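Long-range contacts in 16S rRNA (guanine(1405)-N(7))-methyltransferase (Klebsiella pneumoniae, PDB 6PI9), which probably methylates N7 of guanosine 1405 in 16S ribosomal RNA, using S-adenosyl-L-methionine as donor, and so confers resistance to aminoglycosides: residues D114-D119 / E175-A180; T135-M140 / W159-R164; D167-I172 / T194-E199. One frame throughout, in Å; residues are numbered along the deposited sequence.

Contact 1. Residues D114-D119 / E175-A180; sequences DARVLD and EEADAA
Leu118 holds CG anti to its carbonyl carbon (chi1 -55°), which sets CG against the methyl of Ala177, while chi1 (-66°) puts Asp178 CG beside its backbone N, and from there OD2 comes to Arg116 N. The first meeting is tight: Leu118 CG lies 3.4 Å from Ala177 CB, and a small alanine suits so narrow a place. One Leu118 branch reaches further, CD2 standing 3.9 Å from Glu175 CB, and Ala180 meets Leu118 CB on the same face of the sheet. At the other end, Asp178 OD2 offers its anti lone pair to Arg116 N in an almost straight bond (3.0 Å, 173°). Arg116 O in turn is gripped by two donors, Asp178 N at 2.8 Å and Ala179 N at 3.3 Å. Beyond this fork the segments run as parallel strands, with Leu118 N donating to Ala179 O at 3.0 Å. The guanidinium of Arg116 holds water 1 at its edge, NE to water oxygen 2.9 Å, and the water in turn donates to Glu176 O; NH1 is hydrogen-bonded to Asn136 OD1, and Glu175 OE1 forms a salt bridge with Arg164. Strands 117-120 and 179-183 lie side by side in the Rossmann-like methyltransferase sheet, where the chain crosses from one half to the other. Aspartate suits the entrance because its short side chain can stand in for a backbone acceptor. The polar pairing rests on backbone groups, one carboxylate oxygen and one bridging water, with Leu118 packed on the alanine methyls alongside, and Asp178, exposed and accepting from an N-H, is probably ionised.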
ATOM      1  N   ASP A 114      20.544 -16.399 -21.300  1.00 78.33           N
ATOM      2  CA  ASP A 114      19.877 -17.599 -20.777  1.00 79.76           C
ATOM      3  C   ASP A 114      20.262 -17.880 -19.317  1.00 68.61           C
ATOM      4  O   ASP A 114      20.644 -18.993 -18.946  1.00 71.67           O
ATOM      5  CB  ASP A 114      20.158 -18.817 -21.671  1.00 88.39           C
ATOM      6  CG  ASP A 114      19.863 -18.550 -23.153  1.00 96.32           C
ATOM      7  OD1 ASP A 114      20.803 -18.188 -23.902  1.00 97.37           O
ATOM      8  OD2 ASP A 114      18.687 -18.702 -23.565  1.00100.79           O
ATOM      9  N   ALA A 115      20.166 -16.855 -18.479  1.00 57.53           N
ATOM     10  CA  ALA A 115      20.507 -17.040 -17.080  1.00 53.58           C
ATOM     11  C   ALA A 115      19.462 -17.904 -16.376  1.00 58.15           C
ATOM     12  O   ALA A 115      18.288 -17.905 -16.743  1.00 62.06           O
ATOM     13  CB  ALA A 115      20.587 -15.702 -16.374  1.00 51.00           C
ATOM     14  N   ARG A 116      19.903 -18.634 -15.349  1.00 56.00           N
ATOM     15  CA  ARG A 116      18.996 -19.223 -14.369  1.00 53.06           C
ATOM     16  C   ARG A 116      18.743 -18.166 -13.318  1.00 48.25           C
ATOM     17  O   ARG A 116      19.692 -17.714 -12.655  1.00 44.05           O
ATOM     18  CB  ARG A 116      19.584 -20.451 -13.690  1.00 57.76           C
ATOM     19  CG  ARG A 116      18.676 -21.031 -12.578  1.00 55.58           C
ATOM     20  CD  ARG A 116      17.342 -21.550 -13.135  1.00 57.82           C
ATOM     21  NE  ARG A 116      16.640 -22.371 -12.120  1.00 54.69           N
ATOM     22  CZ  ARG A 116      15.399 -22.824 -12.243  1.00 57.79           C
ATOM     23  NH1 ARG A 116      14.689 -22.546 -13.333  1.00 57.30           N
ATOM     24  NH2 ARG A 116      14.851 -23.555 -11.260  1.00 59.14           N
ATOM     25  N   VAL A 117      17.482 -17.766 -13.160  1.00 43.37           N
ATOM     26  CA  VAL A 117      17.145 -16.575 -12.363  1.00 41.21           C
ATOM     27  C   VAL A 117      16.183 -16.986 -11.255  1.00 44.88           C
ATOM     28  O   VAL A 117      15.137 -17.570 -11.539  1.00 50.01           O
ATOM     29  CB  VAL A 117      16.492 -15.480 -13.230  1.00 42.68           C
ATOM     30  CG1 VAL A 117      16.085 -14.302 -12.402  1.00 41.58           C
ATOM     31  CG2 VAL A 117      17.455 -14.994 -14.337  1.00 48.50           C
ATOM     32  N   LEU A 118      16.501 -16.649 -10.009  1.00 37.06           N
ATOM     33  CA  LEU A 118      15.545 -16.800  -8.911  1.00 42.23           C
ATOM     34  C   LEU A 118      14.797 -15.479  -8.760  1.00 41.43           C
ATOM     35  O   LEU A 118      15.428 -14.445  -8.708  1.00 42.25           O
ATOM     36  CB  LEU A 118      16.280 -17.069  -7.604  1.00 43.20           C
ATOM     37  CG  LEU A 118      17.242 -18.237  -7.554  1.00 47.41           C
ATOM     38  CD1 LEU A 118      17.692 -18.388  -6.104  1.00 47.04           C
ATOM     39  CD2 LEU A 118      16.583 -19.483  -8.087  1.00 51.18           C
ATOM     40  N   ASP A 119      13.469 -15.503  -8.668  1.00 38.20           N
ATOM     41  CA  ASP A 119      12.703 -14.251  -8.504  1.00 37.96           C
ATOM     42  C   ASP A 119      12.046 -14.353  -7.130  1.00 37.35           C
ATOM     43  O   ASP A 119      11.076 -15.088  -6.971  1.00 36.40           O
ATOM     44  CB  ASP A 119      11.681 -14.114  -9.629  1.00 36.98           C
ATOM     45  CG  ASP A 119      11.046 -12.760  -9.702  1.00 43.99           C
ATOM     46  OD1 ASP A 119      11.134 -11.966  -8.716  1.00 38.28           O
ATOM     47  OD2 ASP A 119      10.447 -12.497 -10.790  1.00 43.54           O
ATOM     48  N   GLU A 175      18.445 -22.776  -3.688  1.00 45.28           N
ATOM     49  CA  GLU A 175      18.695 -23.065  -5.089  1.00 51.43           C
ATOM     50  C   GLU A 175      19.976 -22.383  -5.556  1.00 57.18           C
ATOM     51  O   GLU A 175      20.377 -21.334  -5.026  1.00 59.47           O
ATOM     52  CB  GLU A 175      17.515 -22.612  -5.950  1.00 49.15           C
ATOM     53  CG  GLU A 175      16.257 -23.453  -5.699  1.00 51.58           C
ATOM     54  CD  GLU A 175      15.353 -22.873  -4.614  1.00 50.69           C
ATOM     55  OE1 GLU A 175      14.191 -23.331  -4.515  1.00 49.73           O
ATOM     56  OE2 GLU A 175      15.797 -21.952  -3.879  1.00 48.22           O
ATOM     57  N   GLU A 176      20.627 -23.010  -6.540  1.00 52.98           N
ATOM     58  CA  GLU A 176      21.720 -22.414  -7.298  1.00 56.05           C
ATOM     59  C   GLU A 176      21.165 -21.593  -8.443  1.00 56.36           C
ATOM     60  O   GLU A 176      20.296 -22.063  -9.179  1.00 56.96           O
ATOM     61  CB  GLU A 176      22.603 -23.489  -7.913  1.00 66.46           C
ATOM     62  CG  GLU A 176      23.219 -24.376  -6.937  1.00 76.61           C
ATOM     63  CD  GLU A 176      24.699 -24.564  -7.159  1.00 87.05           C
ATOM     64  OE1 GLU A 176      25.424 -24.485  -6.151  1.00 91.60           O
ATOM     65  OE2 GLU A 176      25.133 -24.848  -8.309  1.00 89.09           O
ATOM     66  N   ALA A 177      21.729 -20.412  -8.660  1.00 51.40           N
ATOM     67  CA  ALA A 177      21.292 -19.646  -9.814  1.00 50.40           C
ATOM     68  C   ALA A 177      22.389 -18.691 -10.268  1.00 51.40           C
ATOM     69  O   ALA A 177      23.377 -18.458  -9.571  1.00 52.04           O
ATOM     70  CB  ALA A 177      20.004 -18.893  -9.513  1.00 45.97           C
ATOM     71  N   ASP A 178      22.214 -18.176 -11.480  1.00 49.21           N
ATOM     72  CA  ASP A 178      23.123 -17.161 -11.995  1.00 48.65           C
ATOM     73  C   ASP A 178      22.820 -15.800 -11.400  1.00 45.49           C
ATOM     74  O   ASP A 178      23.732 -14.980 -11.201  1.00 45.81           O
ATOM     75  CB  ASP A 178      23.018 -17.142 -13.509  1.00 50.17           C
ATOM     76  CG  ASP A 178      23.528 -18.445 -14.114  1.00 56.90           C
ATOM     77  OD1 ASP A 178      24.685 -18.781 -13.784  1.00 59.55           O
ATOM     78  OD2 ASP A 178      22.782 -19.157 -14.826  1.00 55.96           O
ATOM     79  N   ALA A 179      21.557 -15.540 -11.098  1.00 42.62           N
ATOM     80  CA  ALA A 179      21.185 -14.236 -10.569  1.00 41.29           C
ATOM     81  C   ALA A 179      19.959 -14.413  -9.714  1.00 41.14           C
ATOM     82  O   ALA A 179      19.170 -15.325  -9.967  1.00 41.07           O
ATOM     83  CB  ALA A 179      20.897 -13.243 -11.714  1.00 43.71           C
ATOM     84  N   ALA A 180      19.777 -13.533  -8.694  1.00 35.92           N
ATOM     85  CA  ALA A 180      18.540 -13.496  -7.940  1.00 35.44           C
ATOM     86  C   ALA A 180      18.009 -12.075  -7.902  1.00 34.32           C
ATOM     87  O   ALA A 180      18.783 -11.113  -7.844  1.00 34.49           O
ATOM     88  CB  ALA A 180      18.684 -13.963  -6.490  1.00 36.50           C
TER
HETATM   89  O   HOH W   1      17.927 -23.096  -9.669  1.00 53.37           O

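Contact 2. Residues T135-M140 / W159-R164; sequences TNALGM and WHTRAR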
ATOM      1  N   THR A 135      13.136 -16.688 -19.654  1.00 55.07           N
ATOM      2  CA  THR A 135      12.190 -17.788 -19.515  1.00 56.50           C
ATOM      3  C   THR A 135      12.760 -18.945 -18.693  1.00 57.22           C
ATOM      4  O   THR A 135      12.247 -20.070 -18.752  1.00 60.24           O
ATOM      5  CB  THR A 135      11.746 -18.262 -20.902  1.00 60.39           C
ATOM      6  OG1 THR A 135      12.881 -18.775 -21.603  1.00 63.61           O
ATOM      7  CG2 THR A 135      11.200 -17.071 -21.684  1.00 61.61           C
ATOM      8  N   ASN A 136      13.805 -18.690 -17.912  1.00 55.49           N
ATOM      9  CA  ASN A 136      14.383 -19.710 -17.053  1.00 54.81           C
ATOM     10  C   ASN A 136      14.459 -19.171 -15.635  1.00 52.84           C
ATOM     11  O   ASN A 136      15.549 -19.054 -15.080  1.00 55.54           O
ATOM     12  CB  ASN A 136      15.774 -20.122 -17.536  1.00 59.60           C
ATOM     13  CG  ASN A 136      16.335 -21.309 -16.776  1.00 56.39           C
ATOM     14  OD1 ASN A 136      15.600 -22.064 -16.141  1.00 55.16           O
ATOM     15  ND2 ASN A 136      17.654 -21.470 -16.832  1.00 58.95           N
ATOM     16  N   ALA A 137      13.311 -18.787 -15.059  1.00 44.13           N
ATOM     17  CA  ALA A 137      13.301 -18.257 -13.709  1.00 40.28           C
ATOM     18  C   ALA A 137      12.549 -19.184 -12.765  1.00 43.22           C
ATOM     19  O   ALA A 137      11.701 -19.981 -13.171  1.00 47.22           O
ATOM     20  CB  ALA A 137      12.679 -16.838 -13.610  1.00 41.39           C
ATOM     21  N   LEU A 138      12.853 -19.070 -11.475  1.00 37.55           N
ATOM     22  CA  LEU A 138      12.100 -19.823 -10.472  1.00 38.01           C
ATOM     23  C   LEU A 138      11.560 -18.758  -9.561  1.00 37.73           C
ATOM     24  O   LEU A 138      12.336 -18.144  -8.823  1.00 37.97           O
ATOM     25  CB  LEU A 138      12.971 -20.780  -9.670  1.00 39.66           C
ATOM     26  CG  LEU A 138      12.114 -21.482  -8.604  1.00 43.89           C
ATOM     27  CD1 LEU A 138      11.084 -22.312  -9.334  1.00 41.87           C
ATOM     28  CD2 LEU A 138      12.966 -22.328  -7.655  1.00 44.63           C
ATOM     29  N   GLY A 139      10.262 -18.498  -9.638  1.00 36.78           N
ATOM     30  CA  GLY A 139       9.676 -17.548  -8.717  1.00 33.79           C
ATOM     31  C   GLY A 139       9.328 -18.188  -7.396  1.00 36.13           C
ATOM     32  O   GLY A 139       9.104 -19.398  -7.266  1.00 37.13           O
ATOM     33  N   MET A 140       9.246 -17.352  -6.361  1.00 34.65           N
ATOM     34  CA  MET A 140       8.741 -17.929  -5.126  1.00 37.71           C
ATOM     35  C   MET A 140       8.031 -16.848  -4.348  1.00 34.99           C
ATOM     36  O   MET A 140       8.419 -15.677  -4.400  1.00 32.34           O
ATOM     37  CB  MET A 140       9.843 -18.592  -4.312  1.00 50.44           C
ATOM     38  CG  MET A 140      11.038 -17.784  -3.976  1.00 52.07           C
ATOM     39  SD  MET A 140      12.486 -18.948  -3.719  1.00 58.42           S
ATOM     40  CE  MET A 140      12.858 -19.500  -5.372  1.00 67.91           C
ATOM     41  N   TRP A 159       7.741 -22.198 -21.418  1.00 73.56           N
ATOM     42  CA  TRP A 159       8.873 -21.687 -20.651  1.00 68.57           C
ATOM     43  C   TRP A 159       9.374 -22.732 -19.655  1.00 66.01           C
ATOM     44  O   TRP A 159       8.629 -23.613 -19.210  1.00 63.77           O
ATOM     45  CB  TRP A 159       8.485 -20.416 -19.891  1.00 60.90           C
ATOM     46  CG  TRP A 159       7.975 -19.305 -20.771  1.00 69.06           C
ATOM     47  CD1 TRP A 159       8.122 -19.196 -22.146  1.00 71.68           C
ATOM     48  CD2 TRP A 159       7.246 -18.146 -20.354  1.00 68.32           C
ATOM     49  NE1 TRP A 159       7.532 -18.037 -22.588  1.00 73.09           N
ATOM     50  CE2 TRP A 159       6.989 -17.373 -21.515  1.00 72.04           C
ATOM     51  CE3 TRP A 159       6.783 -17.683 -19.117  1.00 67.34           C
ATOM     52  CZ2 TRP A 159       6.294 -16.154 -21.466  1.00 74.23           C
ATOM     53  CZ3 TRP A 159       6.106 -16.471 -19.068  1.00 70.00           C
ATOM     54  CH2 TRP A 159       5.859 -15.724 -20.239  1.00 69.43           C
ATOM     55  N   HIS A 160      10.660 -22.634 -19.314  1.00 58.06           N
ATOM     56  CA  HIS A 160      11.165 -23.441 -18.214  1.00 57.42           C
ATOM     57  C   HIS A 160      10.820 -22.824 -16.879  1.00 52.70           C
ATOM     58  O   HIS A 160      10.886 -23.523 -15.862  1.00 49.72           O
ATOM     59  CB  HIS A 160      12.670 -23.629 -18.343  1.00 62.25           C
ATOM     60  CG  HIS A 160      13.053 -24.405 -19.574  1.00 72.66           C
ATOM     61  ND1 HIS A 160      14.260 -24.237 -20.225  1.00 78.92           N
ATOM     62  CD2 HIS A 160      12.379 -25.353 -20.266  1.00 79.08           C
ATOM     63  CE1 HIS A 160      14.307 -25.048 -21.271  1.00 83.09           C
ATOM     64  NE2 HIS A 160      13.181 -25.742 -21.312  1.00 81.71           N
ATOM     65  N   THR A 161      10.402 -21.565 -16.896  1.00 50.42           N
ATOM     66  CA  THR A 161      10.032 -20.846 -15.690  1.00 46.32           C
ATOM     67  C   THR A 161       8.951 -21.571 -14.897  1.00 46.50           C
ATOM     68  O   THR A 161       8.005 -22.121 -15.465  1.00 50.56           O
ATOM     69  CB  THR A 161       9.571 -19.440 -16.085  1.00 51.25           C
ATOM     70  OG1 THR A 161      10.721 -18.677 -16.457  1.00 49.84           O
ATOM     71  CG2 THR A 161       8.903 -18.700 -14.940  1.00 47.75           C
ATOM     72  N   ARG A 162       9.094 -21.534 -13.571  1.00 44.90           N
ATOM     73  CA  ARG A 162       8.156 -22.161 -12.638  1.00 43.94           C
ATOM     74  C   ARG A 162       8.115 -21.282 -11.397  1.00 43.04           C
ATOM     75  O   ARG A 162       8.983 -20.445 -11.193  1.00 42.25           O
ATOM     76  CB  ARG A 162       8.589 -23.574 -12.241  1.00 42.03           C
ATOM     77  CG  ARG A 162       8.522 -24.651 -13.341  1.00 45.05           C
ATOM     78  CD  ARG A 162       7.130 -24.890 -13.876  1.00 49.70           C
ATOM     79  NE  ARG A 162       7.093 -25.973 -14.874  1.00 53.34           N
ATOM     80  CZ  ARG A 162       7.329 -25.806 -16.182  1.00 59.18           C
ATOM     81  NH1 ARG A 162       7.604 -24.605 -16.663  1.00 57.87           N
ATOM     82  NH2 ARG A 162       7.264 -26.845 -17.027  1.00 63.13           N
ATOM     83  N   ALA A 163       7.138 -21.524 -10.523  1.00 40.54           N
ATOM     84  CA  ALA A 163       7.112 -20.844  -9.228  1.00 40.06           C
ATOM     85  C   ALA A 163       6.706 -21.836  -8.146  1.00 38.25           C
ATOM     86  O   ALA A 163       6.081 -22.863  -8.422  1.00 40.96           O
ATOM     87  CB  ALA A 163       6.145 -19.660  -9.206  1.00 39.93           C
ATOM     88  N   ARG A 164       7.067 -21.514  -6.900  1.00 36.33           N
ATOM     89  CA  ARG A 164       6.706 -22.385  -5.797  1.00 41.67           C
ATOM     90  C   ARG A 164       6.466 -21.551  -4.551  1.00 39.23           C
ATOM     91  O   ARG A 164       6.912 -20.410  -4.433  1.00 37.69           O
ATOM     92  CB  ARG A 164       7.810 -23.399  -5.518  1.00 40.86           C
ATOM     93  CG  ARG A 164       9.109 -22.648  -5.156  1.00 40.70           C
ATOM     94  CD  ARG A 164       9.858 -23.477  -4.203  1.00 48.03           C
ATOM     95  NE  ARG A 164      11.174 -23.015  -3.774  1.00 46.14           N
ATOM     96  CZ  ARG A 164      11.474 -22.623  -2.542  1.00 45.25           C
ATOM     97  NH1 ARG A 164      10.535 -22.585  -1.576  1.00 43.27           N
ATOM     98  NH2 ARG A 164      12.733 -22.316  -2.266  1.00 44.88           N
TER
HETATM   99  O   HOH W   2      13.028 -21.544 -21.645  1.00 67.21           O
HETATM  100  O   HOH W   3      11.972 -23.254 -13.436  1.00 53.13           O
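Thr135 lays its methyl over the indole of Trp159, the two side chains crossing at about a right angle. CG2 stands 3.9 Å from the centroid of the Trp159 five-membered ring, 14° off the normal, a CH-pi contact; with OG1 between backbone N and carbonyl carbon (chi1 63°), the hydroxyl meets water 2. Thr161 uses its hydroxyl as a substitute carbonyl, OG1 accepting from Ala137 N at 2.9 Å just before regular parallel pairing begins. The Arg162 chain turns back from strand 137-141 onto its own segment, NH1 donating to Trp159 O and Thr161 O near the guanidinium plane. Gly139 is paired with Ala163, CA to CA 4.2 Å, a close approach that suits a glycine beside a small residue. At the far end Met140 and Arg164 run alongside each other in the same direction: the soft sulfur SD sits over one guanidinium face, 3.7 Å from Arg164 NH2, while Leu138 CD2 lies at the edge. Its charge partners are Glu171 and Glu175. Strands 137-141 and 162-165 belong to a beta-alpha-beta unit whose helix 144-157 packs on Trp159 and Ala163; strand 137-141 bonds on to 117-120, and 162-165 is outermost in the sheet on this side.

Contact 3. Residues D167-I172 / T194-E199; sequences DLLSEI and TGRAAE. With SAH (S-adenosyl-L-homocysteine), chain B.
Arg196, in the first turn of helix 196-203, reaches into loop 167-172, the adenine-binding loop of this Rossmann-like methyltransferase, which opens with an Asx turn at Asp167. The CB of Arg196 points toward the loop, and chi1 (-173°) sets CG anti to the backbone N, 3.9 Å from Leu169 CD1; the two side chains run antiparallel alongside each other. CD approaches Leu168 O. NE donates to Leu168 O at 2.9 Å and NH2 to the same oxygen at 3.0 Å, a side-on grip with the oxygen close to the guanidinium plane. Leu169 O lies over the centre of one guanidinium face, Ile172 CD1 over the opposite one, and Ile172 CG1 comes within 3.4 Å of NH2. NH1 forms a salt bridge with Glu199 OE2, one helical turn on, its hydrogen bond weak. Arginine suits the place because its flat end carries several N-H donors for a loop carbonyl, while a carbonyl oxygen and an aliphatic branch pack on its faces. The same loop binds S-adenosyl-L-homocysteine: Asp167 OD1 accepts from N6 at 3.0 Å and from Leu169 N, and Leu168 N donates to N1 at 2.9 Å, nearly straight at 169°.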
ATOM      1  N   ASP A 167       8.123 -18.933   2.142  1.00 33.06           N
ATOM      2  CA  ASP A 167       8.062 -17.835   3.125  1.00 34.86           C
ATOM      3  C   ASP A 167       9.505 -17.494   3.484  1.00 28.65           C
ATOM      4  O   ASP A 167      10.169 -18.264   4.186  1.00 34.18           O
ATOM      5  CB  ASP A 167       7.219 -18.196   4.370  1.00 34.27           C
ATOM      6  CG  ASP A 167       7.032 -16.982   5.316  1.00 40.83           C
ATOM      7  OD1 ASP A 167       7.889 -16.065   5.307  1.00 35.26           O
ATOM      8  OD2 ASP A 167       6.079 -16.984   6.124  1.00 42.27           O
ATOM      9  N   LEU A 168       9.958 -16.328   3.033  1.00 29.82           N
ATOM     10  CA  LEU A 168      11.332 -15.855   3.201  1.00 35.12           C
ATOM     11  C   LEU A 168      11.696 -15.484   4.644  1.00 39.32           C
ATOM     12  O   LEU A 168      12.864 -15.143   4.914  1.00 34.32           O
ATOM     13  CB  LEU A 168      11.558 -14.682   2.276  1.00 32.39           C
ATOM     14  CG  LEU A 168      11.554 -15.096   0.784  1.00 35.44           C
ATOM     15  CD1 LEU A 168      11.518 -13.822  -0.018  1.00 33.69           C
ATOM     16  CD2 LEU A 168      12.810 -15.895   0.372  1.00 32.68           C
ATOM     17  N   LEU A 169      10.760 -15.541   5.593  1.00 31.75           N
ATOM     18  CA  LEU A 169      11.118 -15.408   6.989  1.00 35.45           C
ATOM     19  C   LEU A 169      11.501 -16.740   7.595  1.00 43.44           C
ATOM     20  O   LEU A 169      12.167 -16.796   8.649  1.00 45.64           O
ATOM     21  CB  LEU A 169       9.938 -14.817   7.795  1.00 39.84           C
ATOM     22  CG  LEU A 169       9.998 -13.285   8.030  1.00 45.83           C
ATOM     23  CD1 LEU A 169      11.145 -13.017   8.872  1.00 52.15           C
ATOM     24  CD2 LEU A 169      10.249 -12.472   6.828  1.00 41.18           C
ATOM     25  N   SER A 170      11.060 -17.837   7.005  1.00 40.55           N
ATOM     26  CA  SER A 170      11.442 -19.094   7.592  1.00 43.93           C
ATOM     27  C   SER A 170      12.296 -19.937   6.667  1.00 44.01           C
ATOM     28  O   SER A 170      12.734 -21.024   7.075  1.00 43.79           O
ATOM     29  CB  SER A 170      10.193 -19.854   8.078  1.00 49.53           C
ATOM     30  OG  SER A 170       9.140 -19.696   7.170  1.00 50.12           O
ATOM     31  N   GLU A 171      12.614 -19.439   5.467  1.00 41.95           N
ATOM     32  CA  GLU A 171      13.444 -20.213   4.547  1.00 45.56           C
ATOM     33  C   GLU A 171      14.421 -19.266   3.859  1.00 43.52           C
ATOM     34  O   GLU A 171      14.008 -18.210   3.396  1.00 38.42           O
ATOM     35  CB  GLU A 171      12.558 -20.923   3.503  1.00 47.72           C
ATOM     36  CG  GLU A 171      13.335 -21.695   2.465  1.00 57.18           C
ATOM     37  CD  GLU A 171      12.495 -22.214   1.273  1.00 59.29           C
ATOM     38  OE1 GLU A 171      11.236 -22.198   1.279  1.00 54.43           O
ATOM     39  OE2 GLU A 171      13.133 -22.683   0.323  1.00 57.52           O
ATOM     40  N   ILE A 172      15.686 -19.639   3.786  1.00 40.31           N
ATOM     41  CA  ILE A 172      16.642 -18.955   2.902  1.00 45.20           C
ATOM     42  C   ILE A 172      16.782 -19.827   1.684  1.00 48.17           C
ATOM     43  O   ILE A 172      17.212 -21.004   1.817  1.00 43.22           O
ATOM     44  CB  ILE A 172      17.975 -18.714   3.626  1.00 53.76           C
ATOM     45  CG1 ILE A 172      17.817 -17.484   4.535  1.00 57.22           C
ATOM     46  CG2 ILE A 172      19.100 -18.484   2.624  1.00 57.55           C
ATOM     47  CD1 ILE A 172      19.094 -17.082   5.226  1.00 64.83           C
ATOM     48  N   THR A 194      13.747  -7.766  11.993  1.00 42.24           N
ATOM     49  CA  THR A 194      14.994  -6.992  11.928  1.00 42.84           C
ATOM     50  C   THR A 194      16.177  -7.892  11.639  1.00 37.19           C
ATOM     51  O   THR A 194      16.316  -8.953  12.234  1.00 37.64           O
ATOM     52  CB  THR A 194      15.228  -6.249  13.258  1.00 48.31           C
ATOM     53  OG1 THR A 194      14.162  -5.314  13.432  1.00 46.22           O
ATOM     54  CG2 THR A 194      16.582  -5.453  13.230  1.00 43.57           C
ATOM     55  N   GLY A 195      17.021  -7.472  10.713  1.00 38.27           N
ATOM     56  CA  GLY A 195      18.182  -8.239  10.338  1.00 42.44           C
ATOM     57  C   GLY A 195      17.957  -9.216   9.202  1.00 42.17           C
ATOM     58  O   GLY A 195      18.940  -9.799   8.701  1.00 37.59           O
ATOM     59  N   ARG A 196      16.694  -9.411   8.777  1.00 33.07           N
ATOM     60  CA  ARG A 196      16.402 -10.504   7.859  1.00 34.50           C
ATOM     61  C   ARG A 196      16.888 -10.179   6.454  1.00 30.52           C
ATOM     62  O   ARG A 196      17.336 -11.083   5.727  1.00 31.43           O
ATOM     63  CB  ARG A 196      14.892 -10.804   7.857  1.00 33.40           C
ATOM     64  CG  ARG A 196      14.502 -12.070   7.035  1.00 31.89           C
ATOM     65  CD  ARG A 196      15.192 -13.304   7.622  1.00 35.12           C
ATOM     66  NE  ARG A 196      14.884 -14.501   6.845  1.00 36.19           N
ATOM     67  CZ  ARG A 196      15.349 -15.711   7.117  1.00 42.78           C
ATOM     68  NH1 ARG A 196      16.173 -15.915   8.141  1.00 44.30           N
ATOM     69  NH2 ARG A 196      15.002 -16.733   6.349  1.00 43.13           N
ATOM     70  N   ALA A 197      16.845  -8.902   6.064  1.00 30.68           N
ATOM     71  CA  ALA A 197      17.383  -8.522   4.753  1.00 28.38           C
ATOM     72  C   ALA A 197      18.858  -8.878   4.642  1.00 33.19           C
ATOM     73  O   ALA A 197      19.296  -9.505   3.660  1.00 34.61           O
ATOM     74  CB  ALA A 197      17.178  -7.018   4.530  1.00 26.29           C
ATOM     75  N   ALA A 198      19.655  -8.472   5.634  1.00 33.46           N
ATOM     76  CA  ALA A 198      21.084  -8.770   5.563  1.00 37.68           C
ATOM     77  C   ALA A 198      21.340 -10.273   5.617  1.00 38.36           C
ATOM     78  O   ALA A 198      22.308 -10.774   5.015  1.00 39.93           O
ATOM     79  CB  ALA A 198      21.808  -8.045   6.715  1.00 35.72           C
ATOM     80  N   GLU A 199      20.513 -11.015   6.357  1.00 35.05           N
ATOM     81  CA  GLU A 199      20.751 -12.455   6.460  1.00 40.16           C
ATOM     82  C   GLU A 199      20.449 -13.131   5.120  1.00 42.88           C
ATOM     83  O   GLU A 199      21.186 -14.014   4.675  1.00 41.80           O
ATOM     84  CB  GLU A 199      19.879 -13.016   7.572  1.00 42.78           C
ATOM     85  CG  GLU A 199      20.058 -14.454   7.826  1.00 55.71           C
ATOM     86  CD  GLU A 199      19.291 -14.890   9.067  1.00 69.75           C
ATOM     87  OE1 GLU A 199      19.597 -16.019   9.538  1.00 77.58           O
ATOM     88  OE2 GLU A 199      18.388 -14.110   9.561  1.00 64.32           O
TER
HETATM   89  N   SAH B 301       9.056  -8.715  -6.632  1.00 31.10           N
HETATM   90  CA  SAH B 301       7.717  -8.513  -7.229  1.00 37.56           C
HETATM   91  CB  SAH B 301       6.670  -8.316  -6.147  1.00 32.30           C
HETATM   92  CG  SAH B 301       6.941  -7.209  -5.088  1.00 33.14           C
HETATM   93  SD  SAH B 301       5.441  -6.918  -4.039  1.00 39.99           S
HETATM   94  C   SAH B 301       7.717  -7.299  -8.178  1.00 42.37           C
HETATM   95  O   SAH B 301       8.581  -6.421  -7.972  1.00 39.26           O
HETATM   96  OXT SAH B 301       6.868  -7.167  -9.082  1.00 39.30           O
HETATM   97  C5' SAH B 301       6.004  -7.801  -2.520  1.00 39.29           C
HETATM   98  C4' SAH B 301       5.811  -9.345  -2.594  1.00 38.86           C
HETATM   99  O4' SAH B 301       6.466  -9.968  -1.467  1.00 37.65           O
HETATM  100  C3' SAH B 301       4.357  -9.897  -2.632  1.00 40.94           C
HETATM  101  O3' SAH B 301       4.162 -10.727  -3.794  1.00 41.88           O
HETATM  102  C2' SAH B 301       4.218 -10.742  -1.367  1.00 38.14           C
HETATM  103  O2' SAH B 301       3.430 -11.901  -1.647  1.00 39.56           O
HETATM  104  C1' SAH B 301       5.686 -11.130  -1.134  1.00 34.99           C
HETATM  105  N9  SAH B 301       6.023 -11.396   0.252  1.00 32.75           N
HETATM  106  C8  SAH B 301       5.799 -10.578   1.330  1.00 35.06           C
HETATM  107  N7  SAH B 301       6.386 -11.157   2.421  1.00 34.29           N
HETATM  108  C5  SAH B 301       6.916 -12.358   2.027  1.00 32.95           C
HETATM  109  C6  SAH B 301       7.565 -13.377   2.686  1.00 34.53           C
HETATM  110  N6  SAH B 301       7.750 -13.375   3.990  1.00 31.44           N
HETATM  111  N1  SAH B 301       8.052 -14.435   1.937  1.00 30.01           N
HETATM  112  C2  SAH B 301       7.817 -14.527   0.606  1.00 30.24           C
HETATM  113  N3  SAH B 301       7.158 -13.536  -0.072  1.00 33.28           N
HETATM  114  C4  SAH B 301       6.729 -12.477   0.671  1.00 30.83           C

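In the fold
All three contacts are partly buried, but they lie at different places in the fold. Contacts 1 and 2 belong to one sheet and meet through its neighbouring strands 117-120 and 137-141, where Val117 O and Leu138 N probably bond; contact 1 lies in the middle of the sheet, contact 2 reaches its edge. Both rely on backbone pairing, with a side-chain oxygen as acceptor where each pairing starts. Contact 3 is different, a loop held to a helix by an arginine, and of the three it supplies the hydrogen bonds to S-adenosyl-L-homocysteine. Arg164 of contact 2 ties the set together, with salt bridges to Glu175 of contact 1 and Glu171 of contact 3.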